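Serine/threonine-protein kinase Tel1 (Chaetomium thermophilum, PDB 6SKY) probably phosphorylates serine or threonine followed by glutamine in its substrates, using ATP, to start checkpoint signalling after DNA damage. Local coordinates at residues W2402-E2413 with R2437-L2448. Sequence-based numbering, arbitrary orientation.
Sequences WLEKSEEEVANE and RLQDHNTLFQKL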
loop_
_atom_site.group_PDB
_atom_site.type_symbol
_atom_site.label_atom_id
_atom_site.label_comp_id
_atom_site.label_asym_id
_atom_site.label_seq_id
_atom_site.Cartn_x
_atom_site.Cartn_y
_atom_site.Cartn_z
ATOM N N TRP A 2402 2.446 37.366 -3.774
ATOM C CA TRP A 2402 2.354 38.805 -3.973
ATOM C C TRP A 2402 3.707 39.411 -4.281
ATOM O O TRP A 2402 3.799 40.345 -5.078
ATOM C CB TRP A 2402 1.765 39.470 -2.739
ATOM C CG TRP A 2402 1.584 40.937 -2.872
ATOM C CD1 TRP A 2402 1.267 41.620 -3.998
ATOM C CD2 TRP A 2402 1.705 41.908 -1.837
ATOM N NE1 TRP A 2402 1.178 42.957 -3.732
ATOM C CE2 TRP A 2402 1.445 43.159 -2.407
ATOM C CE3 TRP A 2402 2.006 41.838 -0.477
ATOM C CZ2 TRP A 2402 1.479 44.329 -1.669
ATOM C CZ3 TRP A 2402 2.037 42.999 0.250
ATOM C CH2 TRP A 2402 1.775 44.226 -0.345
ATOM N N LEU A 2403 4.770 38.914 -3.653
ATOM C CA LEU A 2403 6.086 39.468 -3.928
ATOM C C LEU A 2403 6.588 39.057 -5.301
ATOM O O LEU A 2403 7.385 39.780 -5.901
ATOM C CB LEU A 2403 7.078 39.047 -2.850
ATOM C CG LEU A 2403 6.833 39.579 -1.439
ATOM C CD1 LEU A 2403 8.034 39.336 -0.562
ATOM C CD2 LEU A 2403 6.486 41.043 -1.462
ATOM N N GLU A 2404 6.142 37.912 -5.821
ATOM C CA GLU A 2404 6.498 37.569 -7.195
ATOM C C GLU A 2404 5.865 38.530 -8.191
ATOM O O GLU A 2404 6.470 38.857 -9.216
ATOM C CB GLU A 2404 6.083 36.141 -7.515
ATOM C CG GLU A 2404 6.982 35.094 -6.910
ATOM C CD GLU A 2404 6.457 33.686 -7.111
ATOM O OE1 GLU A 2404 5.498 33.514 -7.891
ATOM O OE2 GLU A 2404 6.997 32.753 -6.481
ATOM N N LYS A 2405 4.654 38.994 -7.907
ATOM C CA LYS A 2405 3.873 39.826 -8.813
ATOM C C LYS A 2405 3.850 41.283 -8.372
ATOM O O LYS A 2405 2.832 41.958 -8.483
ATOM C CB LYS A 2405 2.446 39.309 -8.919
ATOM C CG LYS A 2405 2.350 37.844 -9.184
ATOM C CD LYS A 2405 2.844 37.527 -10.559
ATOM C CE LYS A 2405 2.601 36.084 -10.892
ATOM N NZ LYS A 2405 2.746 35.864 -12.347
ATOM N N SER A 2406 4.964 41.785 -7.854
ATOM C CA SER A 2406 4.983 43.161 -7.384
ATOM C C SER A 2406 4.838 44.167 -8.514
ATOM O O SER A 2406 4.519 45.331 -8.254
ATOM C CB SER A 2406 6.264 43.427 -6.601
ATOM O OG SER A 2406 7.387 42.871 -7.252
ATOM N N GLU A 2407 5.056 43.752 -9.761
ATOM C CA GLU A 2407 4.932 44.669 -10.887
ATOM C C GLU A 2407 3.543 44.655 -11.502
ATOM O O GLU A 2407 3.029 45.708 -11.889
ATOM C CB GLU A 2407 5.965 44.333 -11.961
ATOM C CG GLU A 2407 7.315 44.971 -11.731
ATOM C CD GLU A 2407 8.151 44.207 -10.741
ATOM O OE1 GLU A 2407 7.863 43.014 -10.527
ATOM O OE2 GLU A 2407 9.096 44.796 -10.179
ATOM N N GLU A 2408 2.924 43.484 -11.598
ATOM C CA GLU A 2408 1.627 43.353 -12.240
ATOM C C GLU A 2408 0.565 44.120 -11.472
ATOM O O GLU A 2408 0.163 43.706 -10.384
ATOM C CB GLU A 2408 1.256 41.878 -12.349
ATOM C CG GLU A 2408 2.420 41.006 -12.766
ATOM C CD GLU A 2408 1.978 39.670 -13.303
ATOM O OE1 GLU A 2408 0.760 39.404 -13.299
ATOM O OE2 GLU A 2408 2.843 38.886 -13.739
ATOM N N GLU A 2409 0.092 45.230 -12.037
ATOM C CA GLU A 2409 -0.767 46.142 -11.293
ATOM C C GLU A 2409 -2.115 45.534 -10.939
ATOM O O GLU A 2409 -2.799 46.052 -10.052
ATOM C CB GLU A 2409 -0.970 47.430 -12.087
ATOM C CG GLU A 2409 -1.087 48.670 -11.220
ATOM C CD GLU A 2409 0.151 48.917 -10.370
ATOM O OE1 GLU A 2409 1.256 48.503 -10.779
ATOM O OE2 GLU A 2409 0.021 49.526 -9.289
ATOM N N VAL A 2410 -2.507 44.448 -11.600
ATOM C CA VAL A 2410 -3.757 43.780 -11.262
ATOM C C VAL A 2410 -3.671 43.152 -9.875
ATOM O O VAL A 2410 -4.603 43.261 -9.061
ATOM C CB VAL A 2410 -4.089 42.750 -12.354
ATOM C CG1 VAL A 2410 -4.591 41.461 -11.756
ATOM C CG2 VAL A 2410 -5.100 43.330 -13.322
ATOM N N ALA A 2411 -2.545 42.500 -9.580
ATOM C CA ALA A 2411 -2.334 41.948 -8.250
ATOM C C ALA A 2411 -2.363 43.042 -7.202
ATOM O O ALA A 2411 -2.948 42.870 -6.128
ATOM C CB ALA A 2411 -1.010 41.196 -8.202
ATOM N N ASN A 2412 -1.754 44.184 -7.500
ATOM C CA ASN A 2412 -1.726 45.261 -6.526
ATOM C C ASN A 2412 -3.101 45.874 -6.324
ATOM O O ASN A 2412 -3.421 46.291 -5.213
ATOM C CB ASN A 2412 -0.712 46.314 -6.942
ATOM C CG ASN A 2412 0.691 45.773 -6.960
ATOM O OD1 ASN A 2412 1.049 44.943 -6.135
ATOM N ND2 ASN A 2412 1.491 46.227 -7.908
ATOM N N GLU A 2413 -3.944 45.906 -7.355
ATOM C CA GLU A 2413 -5.301 46.400 -7.143
ATOM C C GLU A 2413 -6.102 45.459 -6.257
ATOM O O GLU A 2413 -6.812 45.907 -5.346
ATOM C CB GLU A 2413 -6.012 46.604 -8.475
ATOM C CG GLU A 2413 -5.384 47.663 -9.350
ATOM C CD GLU A 2413 -5.203 48.988 -8.638
ATOM O OE1 GLU A 2413 -6.066 49.348 -7.812
ATOM O OE2 GLU A 2413 -4.193 49.668 -8.908
ATOM N N ARG A 2437 12.012 44.156 1.762
ATOM C CA ARG A 2437 11.557 44.643 0.471
ATOM C C ARG A 2437 11.143 46.102 0.515
ATOM O O ARG A 2437 10.600 46.609 -0.466
ATOM C CB ARG A 2437 10.393 43.795 -0.029
ATOM C CG ARG A 2437 10.721 42.345 -0.209
ATOM C CD ARG A 2437 11.593 42.145 -1.417
ATOM N NE ARG A 2437 10.992 42.740 -2.602
ATOM C CZ ARG A 2437 10.423 42.050 -3.580
ATOM N NH1 ARG A 2437 10.384 40.730 -3.530
ATOM N NH2 ARG A 2437 9.901 42.683 -4.615
ATOM N N LEU A 2438 11.377 46.783 1.627
ATOM C CA LEU A 2438 10.986 48.177 1.745
ATOM C C LEU A 2438 11.863 49.049 0.868
ATOM O O LEU A 2438 13.081 48.885 0.828
ATOM C CB LEU A 2438 11.094 48.639 3.191
ATOM C CG LEU A 2438 10.074 48.085 4.163
ATOM C CD1 LEU A 2438 10.358 48.596 5.540
ATOM C CD2 LEU A 2438 8.708 48.506 3.724
ATOM N N GLN A 2439 11.230 49.978 0.160
ATOM C CA GLN A 2439 11.925 50.978 -0.629
ATOM C C GLN A 2439 11.025 52.191 -0.749
ATOM O O GLN A 2439 9.818 52.111 -0.527
ATOM C CB GLN A 2439 12.308 50.449 -2.006
ATOM C CG GLN A 2439 13.611 49.705 -2.012
ATOM C CD GLN A 2439 13.922 49.112 -3.342
ATOM O OE1 GLN A 2439 13.165 49.274 -4.293
ATOM N NE2 GLN A 2439 15.040 48.414 -3.429
ATOM N N ASP A 2440 11.618 53.322 -1.085
ATOM C CA ASP A 2440 10.858 54.551 -1.277
ATOM C C ASP A 2440 10.806 54.814 -2.778
ATOM O O ASP A 2440 11.687 55.457 -3.347
ATOM C CB ASP A 2440 11.470 55.707 -0.512
ATOM C CG ASP A 2440 12.961 55.750 -0.634
ATOM O OD1 ASP A 2440 13.558 54.691 -0.907
ATOM O OD2 ASP A 2440 13.541 56.838 -0.456
ATOM N N HIS A 2441 9.759 54.298 -3.417
ATOM C CA HIS A 2441 9.619 54.379 -4.856
ATOM C C HIS A 2441 8.312 54.993 -5.321
ATOM O O HIS A 2441 8.162 55.223 -6.525
ATOM C CB HIS A 2441 9.758 52.988 -5.486
ATOM C CG HIS A 2441 11.174 52.542 -5.643
ATOM N ND1 HIS A 2441 12.244 53.342 -5.311
ATOM C CD2 HIS A 2441 11.699 51.383 -6.101
ATOM C CE1 HIS A 2441 13.368 52.696 -5.557
ATOM N NE2 HIS A 2441 13.066 51.504 -6.037
ATOM N N ASN A 2442 7.368 55.259 -4.423
ATOM C CA ASN A 2442 6.076 55.858 -4.732
ATOM C C ASN A 2442 5.195 54.965 -5.596
ATOM O O ASN A 2442 4.164 55.425 -6.096
ATOM C CB ASN A 2442 6.230 57.224 -5.407
ATOM C CG ASN A 2442 5.146 58.188 -5.009
ATOM O OD1 ASN A 2442 4.711 58.205 -3.861
ATOM N ND2 ASN A 2442 4.694 58.994 -5.957
ATOM N N THR A 2443 5.568 53.704 -5.786
ATOM C CA THR A 2443 4.710 52.757 -6.472
ATOM C C THR A 2443 3.541 52.372 -5.573
ATOM O O THR A 2443 3.498 52.713 -4.392
ATOM C CB THR A 2443 5.500 51.515 -6.867
ATOM O OG1 THR A 2443 6.871 51.872 -7.060
ATOM C CG2 THR A 2443 4.964 50.937 -8.157
ATOM N N LEU A 2444 2.573 51.655 -6.143
ATOM C CA LEU A 2444 1.473 51.162 -5.326
ATOM C C LEU A 2444 1.926 50.014 -4.438
ATOM O O LEU A 2444 1.492 49.902 -3.286
ATOM C CB LEU A 2444 0.306 50.732 -6.208
ATOM C CG LEU A 2444 -0.925 50.212 -5.467
ATOM C CD1 LEU A 2444 -1.401 51.215 -4.447
ATOM C CD2 LEU A 2444 -2.023 49.899 -6.438
ATOM N N PHE A 2445 2.803 49.156 -4.954
ATOM C CA PHE A 2445 3.331 48.071 -4.142
ATOM C C PHE A 2445 3.991 48.603 -2.883
ATOM O O PHE A 2445 3.809 48.047 -1.798
ATOM C CB PHE A 2445 4.321 47.245 -4.949
ATOM C CG PHE A 2445 5.001 46.177 -4.156
ATOM C CD1 PHE A 2445 6.277 46.356 -3.688
ATOM C CD2 PHE A 2445 4.366 44.993 -3.886
ATOM C CE1 PHE A 2445 6.897 45.382 -2.964
ATOM C CE2 PHE A 2445 4.992 44.021 -3.164
ATOM C CZ PHE A 2445 6.253 44.219 -2.703
ATOM N N GLN A 2446 4.743 49.695 -2.997
ATOM C CA GLN A 2446 5.405 50.227 -1.818
ATOM C C GLN A 2446 4.430 50.939 -0.896
ATOM O O GLN A 2446 4.594 50.891 0.323
ATOM C CB GLN A 2446 6.541 51.158 -2.218
ATOM C CG GLN A 2446 7.636 50.475 -2.989
ATOM C CD GLN A 2446 8.319 49.392 -2.195
ATOM O OE1 GLN A 2446 8.858 48.446 -2.757
ATOM N NE2 GLN A 2446 8.317 49.531 -0.881
ATOM N N LYS A 2447 3.403 51.579 -1.439
ATOM C CA LYS A 2447 2.429 52.221 -0.569
ATOM C C LYS A 2447 1.607 51.201 0.199
ATOM O O LYS A 2447 1.090 51.513 1.274
ATOM C CB LYS A 2447 1.523 53.138 -1.378
ATOM C CG LYS A 2447 2.241 54.344 -1.919
ATOM C CD LYS A 2447 1.296 55.272 -2.637
ATOM C CE LYS A 2447 1.959 56.606 -2.914
ATOM N NZ LYS A 2447 0.995 57.595 -3.459
ATOM N N LEU A 2448 1.474 49.986 -0.329
ATOM C CA LEU A 2448 0.803 48.930 0.419
ATOM C C LEU A 2448 1.749 48.260 1.402
ATOM O O LEU A 2448 1.362 47.960 2.535
ATOM C CB LEU A 2448 0.224 47.893 -0.535
ATOM C CG LEU A 2448 -0.835 48.357 -1.524
ATOM C CD1 LEU A 2448 -1.047 47.302 -2.567
ATOM C CD2 LEU A 2448 -2.114 48.635 -0.801
#
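Arg2437, bent at both chi2 and chi3, turns its guanidinium group back toward Leu2403, whose CB touches NH1 (3.8 Å) and whose CD2 lies over one face; Ser2406 OG sits near the edge, 3.6 Å from NH2 without a hydrogen bond. Further along, Leu2444 packs CD2 against Asn2412 CB (3.9 Å), beside the carboxylates of Glu2409 and Glu2413. Phe2445 follows with CG anti to its backbone N (chi1 175°), which carries the ring between Ser2406 and Trp2402. Ser2406 CB stands over the centre of one face, a CH-pi contact 3.7 Å from the centroid, and Leu2403 CD2 meets the rim. The ring's own edge points at the face of the six-membered ring of Trp2402, centroids 5.0 Å apart and planes at 60°. Asn2412 fixes this indole: OD1 accepts an in-plane hydrogen bond from Trp2402 NE1 (3.1 Å), while ND2 gives a nearly straight one to Ser2406 O, from above the carbonyl plane. Were Trp2402 replaced by an alanine, the Phe2445 edge would probably lose its aromatic partner and Asn2412 OD1 its donor. Last, Leu2448 CB lies at the six-membered ring's edge, 3.9 Å from Trp2402 CZ2. The first turns 2409-2413 and 2444-2448 run 28° apart, and a helix-turn-helix corner (helix 2394-2404, turn, helix 2409-2418) receives the start of helix 2444-2459 within the alpha-solenoid FAT region.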